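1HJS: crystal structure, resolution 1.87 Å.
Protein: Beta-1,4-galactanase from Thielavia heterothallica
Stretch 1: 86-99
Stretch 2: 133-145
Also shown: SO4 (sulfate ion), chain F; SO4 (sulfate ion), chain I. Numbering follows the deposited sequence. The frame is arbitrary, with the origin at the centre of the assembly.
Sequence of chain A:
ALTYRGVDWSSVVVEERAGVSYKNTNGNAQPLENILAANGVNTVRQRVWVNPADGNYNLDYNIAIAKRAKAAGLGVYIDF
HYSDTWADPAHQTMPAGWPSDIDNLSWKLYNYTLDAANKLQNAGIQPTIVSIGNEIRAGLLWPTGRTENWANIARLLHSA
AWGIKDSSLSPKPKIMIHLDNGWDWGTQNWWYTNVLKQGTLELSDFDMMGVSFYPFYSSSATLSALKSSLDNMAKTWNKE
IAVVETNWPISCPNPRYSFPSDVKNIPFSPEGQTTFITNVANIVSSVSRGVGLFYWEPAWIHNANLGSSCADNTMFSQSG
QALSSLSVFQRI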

# COMPACT_ATOMS: atom_id res chain seq x y z
N TRP A 86 10.68 -0.36 7.90
CA TRP A 86 10.30 0.04 6.54
C TRP A 86 10.92 -0.81 5.44
O TRP A 86 12.14 -0.96 5.38
CB TRP A 86 10.67 1.50 6.27
CG TRP A 86 10.12 2.49 7.24
CD1 TRP A 86 10.77 3.04 8.31
CD2 TRP A 86 8.81 3.05 7.24
NE1 TRP A 86 9.94 3.92 8.98
CE2 TRP A 86 8.73 3.94 8.34
CE3 TRP A 86 7.69 2.89 6.42
CZ2 TRP A 86 7.57 4.66 8.64
CZ3 TRP A 86 6.53 3.61 6.71
CH2 TRP A 86 6.48 4.48 7.81
N ALA A 87 10.08 -1.34 4.56
CA ALA A 87 10.57 -2.12 3.44
C ALA A 87 10.28 -1.35 2.16
O ALA A 87 9.15 -0.90 1.94
CB ALA A 87 9.88 -3.50 3.40
N ASP A 88 11.30 -1.17 1.33
CA ASP A 88 11.16 -0.48 0.06
C ASP A 88 12.24 -1.02 -0.89
O ASP A 88 12.99 -1.92 -0.52
CB ASP A 88 11.29 1.05 0.25
CG ASP A 88 12.55 1.45 0.98
OD1 ASP A 88 13.65 1.03 0.57
OD2 ASP A 88 12.43 2.21 1.97
N PRO A 89 12.32 -0.51 -2.13
CA PRO A 89 13.33 -1.02 -3.06
C PRO A 89 14.78 -0.92 -2.60
O PRO A 89 15.66 -1.59 -3.14
CB PRO A 89 13.08 -0.20 -4.33
CG PRO A 89 11.60 0.08 -4.26
CD PRO A 89 11.43 0.45 -2.80
N ALA A 90 15.05 -0.08 -1.61
CA ALA A 90 16.41 0.09 -1.11
C ALA A 90 16.61 -0.54 0.27
O ALA A 90 17.72 -0.50 0.81
CB ALA A 90 16.77 1.57 -1.05
N HIS A 91 15.54 -1.11 0.83
CA HIS A 91 15.62 -1.74 2.15
C HIS A 91 14.63 -2.89 2.30
O HIS A 91 13.43 -2.67 2.27
CB HIS A 91 15.31 -0.73 3.26
CG HIS A 91 16.09 0.55 3.17
ND1 HIS A 91 15.77 1.55 2.27
CD2 HIS A 91 17.16 0.99 3.86
CE1 HIS A 91 16.62 2.55 2.41
NE2 HIS A 91 17.48 2.24 3.37
N GLN A 92 15.15 -4.10 2.46
CA GLN A 92 14.30 -5.28 2.67
C GLN A 92 15.07 -6.05 3.73
O GLN A 92 15.53 -7.18 3.52
CB GLN A 92 14.17 -6.10 1.38
CG GLN A 92 13.40 -5.42 0.24
CD GLN A 92 11.90 -5.32 0.49
OE1 GLN A 92 11.30 -6.19 1.13
NE2 GLN A 92 11.28 -4.27 -0.04
N THR A 93 15.21 -5.41 4.89
CA THR A 93 15.95 -5.97 6.00
C THR A 93 15.30 -7.17 6.65
O THR A 93 14.14 -7.13 7.07
CB THR A 93 16.21 -4.89 7.06
OG1 THR A 93 16.80 -3.74 6.43
CG2 THR A 93 17.16 -5.41 8.13
N MET A 94 16.07 -8.25 6.73
CA MET A 94 15.62 -9.50 7.32
C MET A 94 15.11 -9.28 8.74
O MET A 94 15.72 -8.57 9.54
CB MET A 94 16.81 -10.48 7.36
CG MET A 94 16.46 -11.88 7.80
SD MET A 94 15.61 -12.73 6.48
CE MET A 94 17.00 -13.15 5.40
N PRO A 95 13.95 -9.87 9.07
CA PRO A 95 13.43 -9.70 10.43
C PRO A 95 14.46 -10.32 11.37
O PRO A 95 15.07 -11.33 11.04
CB PRO A 95 12.13 -10.49 10.40
CG PRO A 95 11.67 -10.34 8.98
CD PRO A 95 12.96 -10.54 8.20
N ALA A 96 14.66 -9.73 12.54
CA ALA A 96 15.63 -10.28 13.48
C ALA A 96 15.24 -11.70 13.86
O ALA A 96 14.07 -12.00 14.05
CB ALA A 96 15.71 -9.41 14.73
N GLY A 97 16.23 -12.59 13.94
CA GLY A 97 15.95 -13.96 14.30
C GLY A 97 15.61 -14.90 13.16
O GLY A 97 15.59 -16.12 13.34
N TRP A 98 15.34 -14.36 11.98
CA TRP A 98 15.00 -15.19 10.83
C TRP A 98 16.26 -15.75 10.17
O TRP A 98 17.28 -15.06 10.07
CB TRP A 98 14.19 -14.40 9.81
CG TRP A 98 12.76 -14.15 10.23
CD1 TRP A 98 12.28 -14.04 11.51
CD2 TRP A 98 11.63 -13.96 9.37
NE1 TRP A 98 10.93 -13.80 11.49
CE2 TRP A 98 10.50 -13.74 10.19
CE3 TRP A 98 11.47 -13.96 7.98
CZ2 TRP A 98 9.22 -13.52 9.67
CZ3 TRP A 98 10.19 -13.73 7.45
CH2 TRP A 98 9.09 -13.52 8.30
N PRO A 99 16.21 -17.01 9.71
CA PRO A 99 17.34 -17.67 9.05
C PRO A 99 17.61 -17.13 7.65
O PRO A 99 16.69 -16.66 6.98
CB PRO A 99 16.91 -19.14 9.03
CG PRO A 99 15.43 -19.03 8.83
CD PRO A 99 15.05 -17.91 9.79
S SO4 F . 8.78 -14.24 14.60
O1 SO4 F . 7.86 -14.36 13.27
O2 SO4 F . 9.01 -15.61 15.04
O3 SO4 F . 9.89 -13.60 14.33
O4 SO4 F . 7.90 -13.59 15.54
S SO4 I . 21.15 3.69 2.36
O1 SO4 I . 19.61 3.64 2.82
O2 SO4 I . 21.20 2.91 1.14
O3 SO4 I . 21.54 4.93 2.19
O4 SO4 I . 21.82 2.97 3.41
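Stretch 2 (133-145) GNEIRAGLLWPTG

How does stretch 2 lie on stretch 1? Neither is a regular helix, and stretch 2 has only a weakly bonded strand near Gly 139 and Leu 140. They run in the same direction: the CA of Ala 87 is 6.0 Å from the CA of Asn 134, and the CA of Met 94 is 4.9 Å from the CA of Leu 141. Asn 134, with chi1 t, donates from ND2 to Ala 87 O at 2.8 Å.

What does Gln 92 do? Its CA-to-CB bond points toward stretch 2, and with chi1 and chi2 both m, NE2 donates to Asn 134 O (3.2 Å) and also to Asp 88 O (2.9 Å), at the start of the turn that Gln 92 follows. OE1 accepts from two waters, which in turn accept from the backbone N of Asn 134 and of Leu 141.

What packs on the Trp 142 ring? With chi1 m and chi2 near -6°, Gln 92 CB lies over one face of its five-membered ring, 3.4 Å from the centroid. Trp 142 NE1 donates to Ala 138 O (3.0 Å), while the backbone N of Trp 142 donates to Gln 92 O (3.0 Å).

What receives Leu 141? Its CA-to-CB bond points away, yet m, t rotamers bring CD2 back to Pro 95 CD (3.5 Å), Met 94 SD (3.8 Å) and Trp 98 CZ3 (3.8 Å), an apolar pocket.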

# COMPACT_ATOMS: atom_id res chain seq x y z
N GLY A 133 4.57 -8.58 0.80
CA GLY A 133 5.73 -7.73 0.61
C GLY A 133 5.31 -6.31 0.26
O GLY A 133 4.19 -6.08 -0.21
N ASN A 134 6.20 -5.36 0.47
CA ASN A 134 5.93 -3.96 0.15
C ASN A 134 7.02 -3.48 -0.80
O ASN A 134 8.20 -3.51 -0.45
CB ASN A 134 5.94 -3.10 1.42
CG ASN A 134 5.55 -1.65 1.14
OD1 ASN A 134 4.37 -1.32 1.02
ND2 ASN A 134 6.55 -0.78 1.04
N GLU A 135 6.61 -3.05 -1.99
CA GLU A 135 7.54 -2.57 -3.02
C GLU A 135 8.74 -3.50 -3.16
O GLU A 135 9.89 -3.07 -3.01
CB GLU A 135 8.02 -1.15 -2.69
CG GLU A 135 6.88 -0.13 -2.57
CD GLU A 135 7.37 1.30 -2.53
OE1 GLU A 135 8.54 1.52 -2.14
OE2 GLU A 135 6.59 2.21 -2.88
N ILE A 136 8.47 -4.76 -3.48
CA ILE A 136 9.54 -5.75 -3.61
C ILE A 136 10.19 -5.78 -4.99
O ILE A 136 10.57 -6.84 -5.49
CB ILE A 136 9.02 -7.16 -3.24
CG1 ILE A 136 7.82 -7.53 -4.11
CG2 ILE A 136 8.64 -7.19 -1.76
CD1 ILE A 136 7.33 -8.96 -3.88
N ARG A 137 10.33 -4.60 -5.59
CA ARG A 137 10.93 -4.45 -6.91
C ARG A 137 12.40 -4.91 -6.95
O ARG A 137 12.91 -5.28 -8.01
CB ARG A 137 10.85 -2.99 -7.35
CG ARG A 137 11.30 -2.73 -8.76
CD ARG A 137 11.79 -1.30 -8.86
NE ARG A 137 13.19 -1.19 -8.46
CZ ARG A 137 13.76 -0.07 -8.02
NH1 ARG A 137 13.07 1.05 -7.91
NH2 ARG A 137 15.05 -0.08 -7.73
N ALA A 138 13.07 -4.85 -5.81
CA ALA A 138 14.46 -5.29 -5.73
C ALA A 138 14.49 -6.55 -4.87
O ALA A 138 15.53 -6.92 -4.30
CB ALA A 138 15.33 -4.20 -5.13
N GLY A 139 13.34 -7.22 -4.77
CA GLY A 139 13.24 -8.43 -3.98
C GLY A 139 12.79 -8.18 -2.56
O GLY A 139 12.27 -7.11 -2.23
N LEU A 140 12.99 -9.18 -1.71
CA LEU A 140 12.61 -9.08 -0.30
C LEU A 140 13.54 -9.96 0.52
O LEU A 140 14.33 -10.72 -0.04
CB LEU A 140 11.17 -9.57 -0.11
CG LEU A 140 10.95 -11.09 -0.27
CD1 LEU A 140 9.59 -11.47 0.30
CD2 LEU A 140 11.06 -11.48 -1.74
N LEU A 141 13.45 -9.84 1.84
CA LEU A 141 14.27 -10.64 2.75
C LEU A 141 15.71 -10.78 2.24
O LEU A 141 16.18 -11.88 1.96
CB LEU A 141 13.62 -12.03 2.90
CG LEU A 141 12.20 -11.98 3.47
CD1 LEU A 141 11.47 -13.29 3.22
CD2 LEU A 141 12.26 -11.67 4.95
N TRP A 142 16.39 -9.64 2.13
CA TRP A 142 17.76 -9.60 1.64
C TRP A 142 18.75 -10.28 2.58
O TRP A 142 18.56 -10.27 3.80
CB TRP A 142 18.20 -8.15 1.43
CG TRP A 142 17.46 -7.43 0.37
CD1 TRP A 142 16.54 -7.94 -0.50
CD2 TRP A 142 17.62 -6.05 0.02
NE1 TRP A 142 16.12 -6.96 -1.37
CE2 TRP A 142 16.77 -5.79 -1.07
CE3 TRP A 142 18.41 -5.00 0.52
CZ2 TRP A 142 16.68 -4.53 -1.68
CZ3 TRP A 142 18.32 -3.75 -0.08
CH2 TRP A 142 17.46 -3.53 -1.16
N PRO A 143 19.83 -10.85 2.03
CA PRO A 143 20.15 -10.88 0.59
C PRO A 143 19.56 -12.11 -0.09
O PRO A 143 19.66 -12.26 -1.30
CB PRO A 143 21.68 -10.94 0.56
CG PRO A 143 22.13 -11.04 2.02
CD PRO A 143 20.93 -11.43 2.82
N THR A 144 18.95 -12.98 0.71
CA THR A 144 18.37 -14.20 0.19
C THR A 144 17.39 -13.97 -0.96
O THR A 144 17.44 -14.66 -1.98
CB THR A 144 17.67 -14.99 1.31
OG1 THR A 144 18.53 -15.06 2.45
CG2 THR A 144 17.35 -16.41 0.84
N GLY A 145 16.49 -13.00 -0.80
CA GLY A 145 15.52 -12.70 -1.83
C GLY A 145 15.84 -11.45 -2.62
O GLY A 145 14.95 -10.82 -3.19
O HOH W 1 11.65 -8.19 3.21
O HOH W 2 8.50 -6.38 1.71
O HOH W 3 18.68 -8.10 5.76